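Local coordinates for protein erythrocyte binding antigen 140 (Plasmodium falciparum, PDB 4GF2) that probably binds a receptor on the host erythrocyte surface through its pair of Duffy-binding-like domains, as an adhesin of parasite invasion, at residues A[86-91]-A[162-168]; A[94-99]-A[169-175]; A[344-349]-A[374-379]. The protein carries 3 engineered substitutions. All coordinates share one frame; numbering follows the deposited sequence.

Contact 1: residues A[86-91]-A[162-168]; sequences FCNELR and IAKECAI. Engineered in segment 162-168: A163 (natural residue Ser).
The carbonyl oxygen of I168 is gripped by the guanidinium of R91 both directly and through water. R91 NH1 donates to I168 O at 2.9 Å, lying in the carbonyl plane but with the oxygen tilted 23° out of the guanidinium plane. Water 1 accepts from R91 NH2 and donates to the same I168 O. R91 NH1 also reaches C166 O at the edge of the guanidinium, a weak bond of 3.1 Å. The R91 chain turns at chi3 (68°), and its CD passes 3.6 Å from SG of C166. That sulfur is joined to C87 SG in a disulfide with chi3 108°, one of the cross-links of the cysteine-rich, helical Duffy-binding-like domain; here it ties helix 83-101 to the short 3-10 turn 164-167. Beside the disulfide lies a small apolar patch: CG2 of I162 sits 3.7 Å from CD2 of F86 and is also close to L90 CD1, which rests over one face of the F86 ring. Helix 56-78 backs the patch through L74 and A71, and W151 of helix 132-155 packs on R91.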
loop_
_atom_site.group_PDB
_atom_site.type_symbol
_atom_site.label_atom_id
_atom_site.label_comp_id
_atom_site.label_asym_id
_atom_site.label_seq_id
_atom_site.Cartn_x
_atom_site.Cartn_y
_atom_site.Cartn_z
ATOM N N PHE A 86 1.954 -35.955 8.027
ATOM C CA PHE A 86 1.880 -37.195 7.271
ATOM C C PHE A 86 0.660 -38.006 7.703
ATOM O O PHE A 86 -0.035 -38.588 6.871
ATOM C CB PHE A 86 3.160 -38.006 7.471
ATOM C CG PHE A 86 3.110 -39.370 6.858
ATOM C CD1 PHE A 86 2.837 -39.528 5.509
ATOM C CD2 PHE A 86 3.342 -40.495 7.627
ATOM C CE1 PHE A 86 2.790 -40.780 4.941
ATOM C CE2 PHE A 86 3.294 -41.754 7.064
ATOM C CZ PHE A 86 3.021 -41.898 5.718
ATOM N N CYS A 87 0.401 -38.030 9.007
ATOM C CA CYS A 87 -0.750 -38.746 9.541
ATOM C C CYS A 87 -2.050 -38.237 8.928
ATOM O O CYS A 87 -2.849 -39.015 8.411
ATOM C CB CYS A 87 -0.810 -38.603 11.062
ATOM S SG CYS A 87 -2.377 -39.156 11.786
ATOM N N ASN A 88 -2.258 -36.928 8.993
ATOM C CA ASN A 88 -3.485 -36.333 8.482
ATOM C C ASN A 88 -3.657 -36.503 6.976
ATOM O O ASN A 88 -4.775 -36.682 6.492
ATOM C CB ASN A 88 -3.547 -34.853 8.856
ATOM C CG ASN A 88 -3.645 -34.647 10.350
ATOM O OD1 ASN A 88 -4.054 -35.545 11.081
ATOM N ND2 ASN A 88 -3.265 -33.469 10.815
ATOM N N GLU A 89 -2.554 -36.458 6.237
ATOM C CA GLU A 89 -2.627 -36.557 4.786
ATOM C C GLU A 89 -2.916 -37.997 4.351
ATOM O O GLU A 89 -3.610 -38.220 3.357
ATOM C CB GLU A 89 -1.356 -36.000 4.140
ATOM C CG GLU A 89 -1.180 -34.500 4.396
ATOM C CD GLU A 89 -0.058 -33.860 3.593
ATOM O OE1 GLU A 89 0.511 -34.520 2.706
ATOM O OE2 GLU A 89 0.248 -32.677 3.846
ATOM N N LEU A 90 -2.407 -38.971 5.102
ATOM C CA LEU A 90 -2.768 -40.365 4.868
ATOM C C LEU A 90 -4.277 -40.508 4.954
ATOM O O LEU A 90 -4.921 -41.059 4.063
ATOM C CB LEU A 90 -2.129 -41.289 5.907
ATOM C CG LEU A 90 -0.715 -41.804 5.650
ATOM C CD1 LEU A 90 -0.237 -42.562 6.866
ATOM C CD2 LEU A 90 -0.654 -42.695 4.412
ATOM N N ARG A 91 -4.832 -39.997 6.047
ATOM C CA ARG A 91 -6.246 -40.142 6.334
ATOM C C ARG A 91 -7.080 -39.393 5.304
ATOM O O ARG A 91 -8.064 -39.922 4.782
ATOM C CB ARG A 91 -6.550 -39.628 7.746
ATOM C CG ARG A 91 -5.738 -40.324 8.839
ATOM C CD ARG A 91 -5.910 -39.660 10.199
ATOM N NE ARG A 91 -7.261 -39.842 10.720
ATOM C CZ ARG A 91 -7.695 -40.957 11.301
ATOM N NH1 ARG A 91 -6.889 -42.006 11.441
ATOM N NH2 ARG A 91 -8.943 -41.028 11.736
ATOM N N ILE A 162 3.588 -43.467 12.361
ATOM C CA ILE A 162 2.477 -42.636 12.798
ATOM C C ILE A 162 2.013 -43.099 14.170
ATOM O O ILE A 162 2.304 -44.220 14.589
ATOM C CB ILE A 162 1.297 -42.700 11.801
ATOM C CG1 ILE A 162 0.763 -44.130 11.696
ATOM C CG2 ILE A 162 1.736 -42.204 10.434
ATOM C CD1 ILE A 162 -0.325 -44.310 10.672
ATOM N N ALA A 163 1.299 -42.222 14.867
ATOM C CA ALA A 163 0.777 -42.530 16.189
ATOM C C ALA A 163 -0.136 -43.750 16.135
ATOM O O ALA A 163 -0.769 -44.023 15.113
ATOM C CB ALA A 163 0.026 -41.322 16.751
ATOM N N LYS A 164 -0.201 -44.476 17.245
ATOM C CA LYS A 164 -1.059 -45.646 17.356
ATOM C C LYS A 164 -2.475 -45.306 16.892
ATOM O O LYS A 164 -3.097 -46.064 16.149
ATOM C CB LYS A 164 -1.070 -46.139 18.806
ATOM C CG LYS A 164 -2.089 -47.215 19.122
ATOM C CD LYS A 164 -2.103 -47.500 20.618
ATOM C CE LYS A 164 -3.160 -48.525 21.000
ATOM N NZ LYS A 164 -3.204 -48.749 22.474
ATOM N N GLU A 165 -2.957 -44.142 17.307
ATOM C CA GLU A 165 -4.346 -43.754 17.085
ATOM C C GLU A 165 -4.611 -43.369 15.630
ATOM O O GLU A 165 -5.753 -43.406 15.172
ATOM C CB GLU A 165 -4.762 -42.612 18.026
ATOM C CG GLU A 165 -3.616 -41.771 18.594
ATOM C CD GLU A 165 -2.871 -42.468 19.728
ATOM O OE1 GLU A 165 -1.657 -42.224 19.884
ATOM O OE2 GLU A 165 -3.500 -43.259 20.460
ATOM N N CYS A 166 -3.560 -43.017 14.895
ATOM C CA CYS A 166 -3.726 -42.655 13.491
ATOM C C CYS A 166 -3.954 -43.880 12.604
ATOM O O CYS A 166 -4.377 -43.751 11.454
ATOM C CB CYS A 166 -2.517 -41.865 12.987
ATOM S SG CYS A 166 -2.790 -41.101 11.361
ATOM N N ALA A 167 -3.684 -45.066 13.143
ATOM C CA ALA A 167 -3.842 -46.302 12.389
ATOM C C ALA A 167 -5.299 -46.767 12.350
ATOM O O ALA A 167 -5.631 -47.722 11.645
ATOM C CB ALA A 167 -2.959 -47.390 12.974
ATOM N N ILE A 168 -6.167 -46.101 13.109
ATOM C CA ILE A 168 -7.591 -46.423 13.082
ATOM C C ILE A 168 -8.230 -45.818 11.838
ATOM O O ILE A 168 -8.141 -44.613 11.613
ATOM C CB ILE A 168 -8.338 -45.902 14.334
ATOM C CG1 ILE A 168 -7.700 -46.443 15.615
ATOM C CG2 ILE A 168 -9.812 -46.295 14.285
ATOM C CD1 ILE A 168 -7.660 -47.948 15.686
HETATM O O HOH W 1 -10.320 -42.953 12.827
#

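Contact 2: residues A[94-99]-A[169-175]; sequences FSDFRN and IPAEEPQ. With GOL (glycerol), chain B.
F94 and the I169-P170 pair make the apolar end of this contact. CD2 of the F94 ring lies 3.8 Å from CD of P170, and CE2 lies 3.9 Å from CG1 of I169; W151 and W143 of helix 132-155 meet the same ring. The far end is buried too, but polar. Q175, the first residue of helix 175-202, extends with CG anti to the backbone N (chi1 179°), and chi3 then turns the amide. Q175 NE2 donates to D96 OD1 at 3.0 Å, from 39° above the carboxylate plane of D96, the carboxylate and the Q175 amide planes being 77° apart. R39 pairs with the other carboxylate oxygen of D96, W179 shares OD1, and the amide oxygen of Q175 accepts from the backbone of M106. N99 ND2 adds a weak bond to E173 O at 3.5 Å. The solvent side is the R98-E172 pair: E172, exposed, still lays its CB 3.6 Å over the centre of the R98 guanidinium, and its OE1 forms a salt bridge of 3.3 Å with R98 NH2; K147 also pairs with E172. Looser is the middle, where water 2 joins S95 OG to A171 O and a glycerol contacts E173 OE1 through O3 at 2.7 Å. Apolar packing and buried polar groups thus hold irregular 169-174 and Q175 along helix 83-101 of the Duffy-binding-like domain; solvent probably weakens the salt bridge.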
loop_
_atom_site.group_PDB
_atom_site.type_symbol
_atom_site.label_atom_id
_atom_site.label_comp_id
_atom_site.label_asym_id
_atom_site.label_seq_id
_atom_site.Cartn_x
_atom_site.Cartn_y
_atom_site.Cartn_z
ATOM N N PHE A 94 -7.123 -41.100 1.966
ATOM C CA PHE A 94 -7.966 -42.290 1.996
ATOM C C PHE A 94 -9.423 -41.885 1.806
ATOM O O PHE A 94 -10.182 -42.547 1.098
ATOM C CB PHE A 94 -7.811 -43.051 3.310
ATOM C CG PHE A 94 -8.695 -44.266 3.412
ATOM C CD1 PHE A 94 -8.381 -45.427 2.728
ATOM C CD2 PHE A 94 -9.838 -44.244 4.191
ATOM C CE1 PHE A 94 -9.185 -46.541 2.818
ATOM C CE2 PHE A 94 -10.648 -45.359 4.283
ATOM C CZ PHE A 94 -10.318 -46.509 3.600
ATOM N N SER A 95 -9.804 -40.786 2.441
ATOM C CA SER A 95 -11.171 -40.306 2.366
ATOM C C SER A 95 -11.515 -39.855 0.952
ATOM O O SER A 95 -12.635 -40.057 0.490
ATOM C CB SER A 95 -11.380 -39.159 3.351
ATOM O OG SER A 95 -11.099 -39.582 4.669
ATOM N N ASP A 96 -10.553 -39.245 0.265
ATOM C CA ASP A 96 -10.771 -38.795 -1.107
ATOM C C ASP A 96 -10.867 -39.974 -2.071
ATOM O O ASP A 96 -11.615 -39.919 -3.047
ATOM C CB ASP A 96 -9.672 -37.831 -1.552
ATOM C CG ASP A 96 -9.900 -36.418 -1.051
ATOM O OD1 ASP A 96 -11.074 -36.022 -0.916
ATOM O OD2 ASP A 96 -8.909 -35.703 -0.793
ATOM N N PHE A 97 -10.118 -41.040 -1.800
ATOM C CA PHE A 97 -10.278 -42.273 -2.567
ATOM C C PHE A 97 -11.725 -42.739 -2.466
ATOM O O PHE A 97 -12.336 -43.127 -3.463
ATOM C CB PHE A 97 -9.344 -43.380 -2.067
ATOM C CG PHE A 97 -7.942 -43.293 -2.611
ATOM C CD1 PHE A 97 -7.709 -43.341 -3.974
ATOM C CD2 PHE A 97 -6.854 -43.188 -1.753
ATOM C CE1 PHE A 97 -6.417 -43.267 -4.475
ATOM C CE2 PHE A 97 -5.566 -43.118 -2.247
ATOM C CZ PHE A 97 -5.346 -43.156 -3.610
ATOM N N ARG A 98 -12.272 -42.686 -1.254
ATOM C CA ARG A 98 -13.650 -43.099 -1.018
ATOM C C ARG A 98 -14.634 -42.179 -1.723
ATOM O O ARG A 98 -15.507 -42.631 -2.465
ATOM C CB ARG A 98 -13.955 -43.090 0.479
ATOM C CG ARG A 98 -15.417 -43.362 0.815
ATOM C CD ARG A 98 -15.663 -43.259 2.308
ATOM N NE ARG A 98 -17.065 -43.482 2.648
ATOM C CZ ARG A 98 -17.979 -42.524 2.788
ATOM N NH1 ARG A 98 -17.662 -41.246 2.625
ATOM N NH2 ARG A 98 -19.225 -42.848 3.098
ATOM N N ASN A 99 -14.486 -40.881 -1.485
ATOM C CA ASN A 99 -15.472 -39.911 -1.942
ATOM C C ASN A 99 -15.446 -39.656 -3.447
ATOM O O ASN A 99 -16.477 -39.372 -4.045
ATOM C CB ASN A 99 -15.321 -38.608 -1.160
ATOM C CG ASN A 99 -15.826 -38.733 0.264
ATOM O OD1 ASN A 99 -16.628 -39.613 0.565
ATOM N ND2 ASN A 99 -15.368 -37.852 1.142
ATOM N N ILE A 169 -8.879 -46.663 11.042
ATOM C CA ILE A 169 -9.540 -46.221 9.819
ATOM C C ILE A 169 -10.359 -44.954 10.072
ATOM O O ILE A 169 -11.064 -44.859 11.073
ATOM C CB ILE A 169 -10.453 -47.327 9.249
ATOM C CG1 ILE A 169 -10.961 -46.942 7.861
ATOM C CG2 ILE A 169 -11.624 -47.606 10.183
ATOM C CD1 ILE A 169 -11.657 -48.084 7.145
ATOM N N PRO A 170 -10.250 -43.964 9.171
ATOM C CA PRO A 170 -10.962 -42.694 9.347
ATOM C C PRO A 170 -12.475 -42.858 9.286
ATOM O O PRO A 170 -12.979 -43.624 8.465
ATOM C CB PRO A 170 -10.480 -41.852 8.157
ATOM C CG PRO A 170 -9.233 -42.503 7.689
ATOM C CD PRO A 170 -9.405 -43.953 7.966
ATOM N N ALA A 171 -13.189 -42.150 10.153
ATOM C CA ALA A 171 -14.643 -42.137 10.093
ATOM C C ALA A 171 -15.074 -41.538 8.761
ATOM O O ALA A 171 -14.374 -40.704 8.187
ATOM C CB ALA A 171 -15.226 -41.337 11.251
ATOM N N GLU A 172 -16.226 -41.978 8.275
ATOM C CA GLU A 172 -16.766 -41.503 7.010
ATOM C C GLU A 172 -17.515 -40.190 7.202
ATOM O O GLU A 172 -18.383 -40.082 8.064
ATOM C CB GLU A 172 -17.690 -42.566 6.413
ATOM C CG GLU A 172 -16.956 -43.849 6.053
ATOM C CD GLU A 172 -17.883 -44.981 5.673
ATOM O OE1 GLU A 172 -19.114 -44.812 5.795
ATOM O OE2 GLU A 172 -17.378 -46.044 5.253
ATOM N N GLU A 173 -17.161 -39.193 6.398
ATOM C CA GLU A 173 -17.800 -37.882 6.444
ATOM C C GLU A 173 -17.859 -37.299 5.038
ATOM O O GLU A 173 -17.048 -37.651 4.183
ATOM C CB GLU A 173 -17.004 -36.919 7.323
ATOM C CG GLU A 173 -16.655 -37.418 8.707
ATOM C CD GLU A 173 -15.950 -36.350 9.527
ATOM O OE1 GLU A 173 -14.967 -36.669 10.227
ATOM O OE2 GLU A 173 -16.381 -35.179 9.468
ATOM N N PRO A 174 -18.810 -36.388 4.795
ATOM C CA PRO A 174 -18.851 -35.691 3.508
ATOM C C PRO A 174 -17.510 -35.044 3.177
ATOM O O PRO A 174 -16.810 -34.589 4.084
ATOM C CB PRO A 174 -19.922 -34.621 3.731
ATOM C CG PRO A 174 -20.824 -35.218 4.756
ATOM C CD PRO A 174 -19.932 -36.002 5.669
ATOM N N GLN A 175 -17.163 -35.000 1.895
ATOM C CA GLN A 175 -15.870 -34.478 1.480
ATOM C C GLN A 175 -15.656 -33.049 1.963
ATOM O O GLN A 175 -14.573 -32.698 2.437
ATOM C CB GLN A 175 -15.728 -34.523 -0.042
ATOM C CG GLN A 175 -14.401 -33.960 -0.525
ATOM C CD GLN A 175 -14.238 -34.041 -2.024
ATOM O OE1 GLN A 175 -14.948 -33.375 -2.771
ATOM N NE2 GLN A 175 -13.294 -34.860 -2.473
HETATM C C1 GOL B . -9.796 -37.211 8.249
HETATM O O1 GOL B . -9.942 -38.083 7.148
HETATM C C2 GOL B . -10.771 -37.566 9.371
HETATM O O2 GOL B . -10.080 -38.250 10.396
HETATM C C3 GOL B . -11.908 -38.444 8.856
HETATM O O3 GOL B . -12.976 -38.456 9.779
HETATM O O HOH W 2 -13.585 -40.792 5.835
#

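Contact 3: residues A[344-349]-A[374-379]; sequences RRQTLC and YEAQLL
E375 runs from helix 361-382 into the turn that follows helix 343-346. From CB, CG lies anti to the backbone N (chi1 177°), which carries the chain toward 344-349. CG of E375 meets CD1 of L348 at 3.7 Å, and the bend at chi2 then brings the carboxyl carbon CD to 3.3 Å from that same methyl, the side chains crossing at about a right angle. At the tip the oxygens part. E375 OE1 accepts the backbone N-H of C349 at 3.1 Å, an almost straight bond (169°) that arrives from above the carboxylate plane, 48° out of it. OE2 accepts a hydrogen bond from water 3, which also donates to R344 O and accepts from T347 OG1, bridging the helix end to the glutamate. S398 bonds OE2, and K319 forms a salt bridge with OE1. Beside this, C349 SG, in a disulfide with C316, lies 4.0 Å from CB of Y374, and R344 CG lies 4.3 Å from L379 CD2. In this second Duffy-binding-like domain the contact joins the disulfide-bearing loop to a core helix. The buried carboxylate has partners on both oxygens, and the nearby lysine would probably favour its ionised form.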
loop_
_atom_site.group_PDB
_atom_site.type_symbol
_atom_site.label_atom_id
_atom_site.label_comp_id
_atom_site.label_asym_id
_atom_site.label_seq_id
_atom_site.Cartn_x
_atom_site.Cartn_y
_atom_site.Cartn_z
ATOM N N ARG A 344 10.404 28.618 1.343
ATOM C CA ARG A 344 9.509 27.533 1.711
ATOM C C ARG A 344 9.735 26.313 0.816
ATOM O O ARG A 344 9.708 25.179 1.285
ATOM C CB ARG A 344 8.057 28.013 1.611
ATOM C CG ARG A 344 7.006 26.968 1.949
ATOM C CD ARG A 344 5.633 27.400 1.450
ATOM N NE ARG A 344 5.688 27.831 0.055
ATOM C CZ ARG A 344 5.829 27.011 -0.982
ATOM N NH1 ARG A 344 5.926 25.696 -0.798
ATOM N NH2 ARG A 344 5.878 27.507 -2.209
ATOM N N ARG A 345 9.967 26.546 -0.472
ATOM C CA ARG A 345 10.200 25.457 -1.418
ATOM C C ARG A 345 11.579 24.836 -1.216
ATOM O O ARG A 345 11.762 23.631 -1.396
ATOM C CB ARG A 345 10.053 25.961 -2.855
ATOM C CG ARG A 345 10.497 24.967 -3.927
ATOM C CD ARG A 345 9.655 23.703 -3.921
ATOM N NE ARG A 345 10.123 22.734 -4.914
ATOM C CZ ARG A 345 11.075 21.832 -4.701
ATOM N NH1 ARG A 345 11.685 21.752 -3.527
ATOM N NH2 ARG A 345 11.424 21.001 -5.669
ATOM N N GLN A 346 12.544 25.668 -0.843
ATOM C CA GLN A 346 13.911 25.221 -0.608
ATOM C C GLN A 346 13.998 24.304 0.605
ATOM O O GLN A 346 14.923 23.503 0.716
ATOM C CB GLN A 346 14.829 26.426 -0.383
ATOM C CG GLN A 346 14.914 27.380 -1.558
ATOM C CD GLN A 346 15.722 28.624 -1.239
ATOM O OE1 GLN A 346 16.735 28.561 -0.544
ATOM N NE2 GLN A 346 15.274 29.764 -1.748
ATOM N N THR A 347 13.041 24.438 1.517
ATOM C CA THR A 347 13.064 23.685 2.767
ATOM C C THR A 347 11.875 22.729 2.887
ATOM O O THR A 347 11.575 22.240 3.972
ATOM C CB THR A 347 13.064 24.632 3.978
ATOM O OG1 THR A 347 11.813 25.327 4.047
ATOM C CG2 THR A 347 14.199 25.643 3.866
ATOM N N LEU A 348 11.210 22.467 1.767
ATOM C CA LEU A 348 10.063 21.560 1.730
ATOM C C LEU A 348 10.434 20.146 2.183
ATOM O O LEU A 348 11.445 19.591 1.758
ATOM C CB LEU A 348 9.500 21.514 0.308
ATOM C CG LEU A 348 8.332 20.569 0.026
ATOM C CD1 LEU A 348 7.072 21.042 0.716
ATOM C CD2 LEU A 348 8.113 20.448 -1.470
ATOM N N CYS A 349 9.603 19.567 3.044
ATOM C CA CYS A 349 9.841 18.221 3.548
ATOM C C CYS A 349 9.395 17.154 2.556
ATOM O O CYS A 349 8.212 17.039 2.240
ATOM C CB CYS A 349 9.120 18.016 4.880
ATOM S SG CYS A 349 9.115 16.302 5.449
ATOM N N TYR A 374 3.975 16.022 7.651
ATOM C CA TYR A 374 5.041 16.736 8.345
ATOM C C TYR A 374 5.209 18.150 7.807
ATOM O O TYR A 374 5.409 19.087 8.574
ATOM C CB TYR A 374 6.357 15.960 8.270
ATOM C CG TYR A 374 6.296 14.656 9.027
ATOM C CD1 TYR A 374 6.048 14.640 10.391
ATOM C CD2 TYR A 374 6.471 13.440 8.377
ATOM C CE1 TYR A 374 5.981 13.451 11.093
ATOM C CE2 TYR A 374 6.400 12.245 9.067
ATOM C CZ TYR A 374 6.154 12.259 10.425
ATOM O OH TYR A 374 6.089 11.074 11.114
ATOM N N GLU A 375 5.115 18.315 6.493
ATOM C CA GLU A 375 5.186 19.648 5.916
ATOM C C GLU A 375 4.115 20.529 6.551
ATOM O O GLU A 375 4.386 21.659 6.950
ATOM C CB GLU A 375 5.004 19.601 4.400
ATOM C CG GLU A 375 4.986 20.971 3.731
ATOM C CD GLU A 375 6.301 21.715 3.865
ATOM O OE1 GLU A 375 7.285 21.116 4.351
ATOM O OE2 GLU A 375 6.357 22.901 3.475
ATOM N N ALA A 376 2.901 19.998 6.663
ATOM C CA ALA A 376 1.795 20.760 7.233
ATOM C C ALA A 376 2.077 21.102 8.688
ATOM O O ALA A 376 1.940 22.252 9.101
ATOM C CB ALA A 376 0.494 19.986 7.114
ATOM N N GLN A 377 2.476 20.100 9.463
ATOM C CA GLN A 377 2.761 20.311 10.875
ATOM C C GLN A 377 3.882 21.328 11.056
ATOM O O GLN A 377 3.765 22.253 11.856
ATOM C CB GLN A 377 3.149 18.997 11.550
ATOM C CG GLN A 377 1.994 18.055 11.820
ATOM C CD GLN A 377 2.459 16.765 12.467
ATOM O OE1 GLN A 377 3.520 16.242 12.128
ATOM N NE2 GLN A 377 1.677 16.255 13.414
ATOM N N LEU A 378 4.969 21.148 10.312
ATOM C CA LEU A 378 6.117 22.042 10.408
ATOM C C LEU A 378 5.741 23.472 10.059
ATOM O O LEU A 378 6.169 24.414 10.727
ATOM C CB LEU A 378 7.235 21.572 9.490
ATOM C CG LEU A 378 7.862 20.251 9.905
ATOM C CD1 LEU A 378 8.837 19.785 8.849
ATOM C CD2 LEU A 378 8.548 20.409 11.239
ATOM N N LEU A 379 4.946 23.629 9.006
ATOM C CA LEU A 379 4.450 24.940 8.618
ATOM C C LEU A 379 3.572 25.513 9.720
ATOM O O LEU A 379 3.738 26.663 10.123
ATOM C CB LEU A 379 3.659 24.852 7.312
ATOM C CG LEU A 379 4.487 24.629 6.044
ATOM C CD1 LEU A 379 3.570 24.395 4.859
ATOM C CD2 LEU A 379 5.411 25.808 5.780
HETATM O O HOH W 3 8.839 24.438 3.748
#

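Overall arrangement
Contacts 1 and 2 are successive parts of one interface: both use helix 83-101, and residues 162-168 run directly into 169-175, so the helix and the following loop are matched in the same direction. Their centres are 13 Å apart, and they touch where R91 NH2 lies 3.5 Å from P170 CA. A single glycerol also bridges them, being bonded to R91 NE as well as lying beside S95 and E173. Contact 3 belongs to the other Duffy-binding-like domain, on the opposite side of the chain's centre; its centre is about 65 Å from that of contact 1, and its nearest atoms are about 49 Å from contact 2.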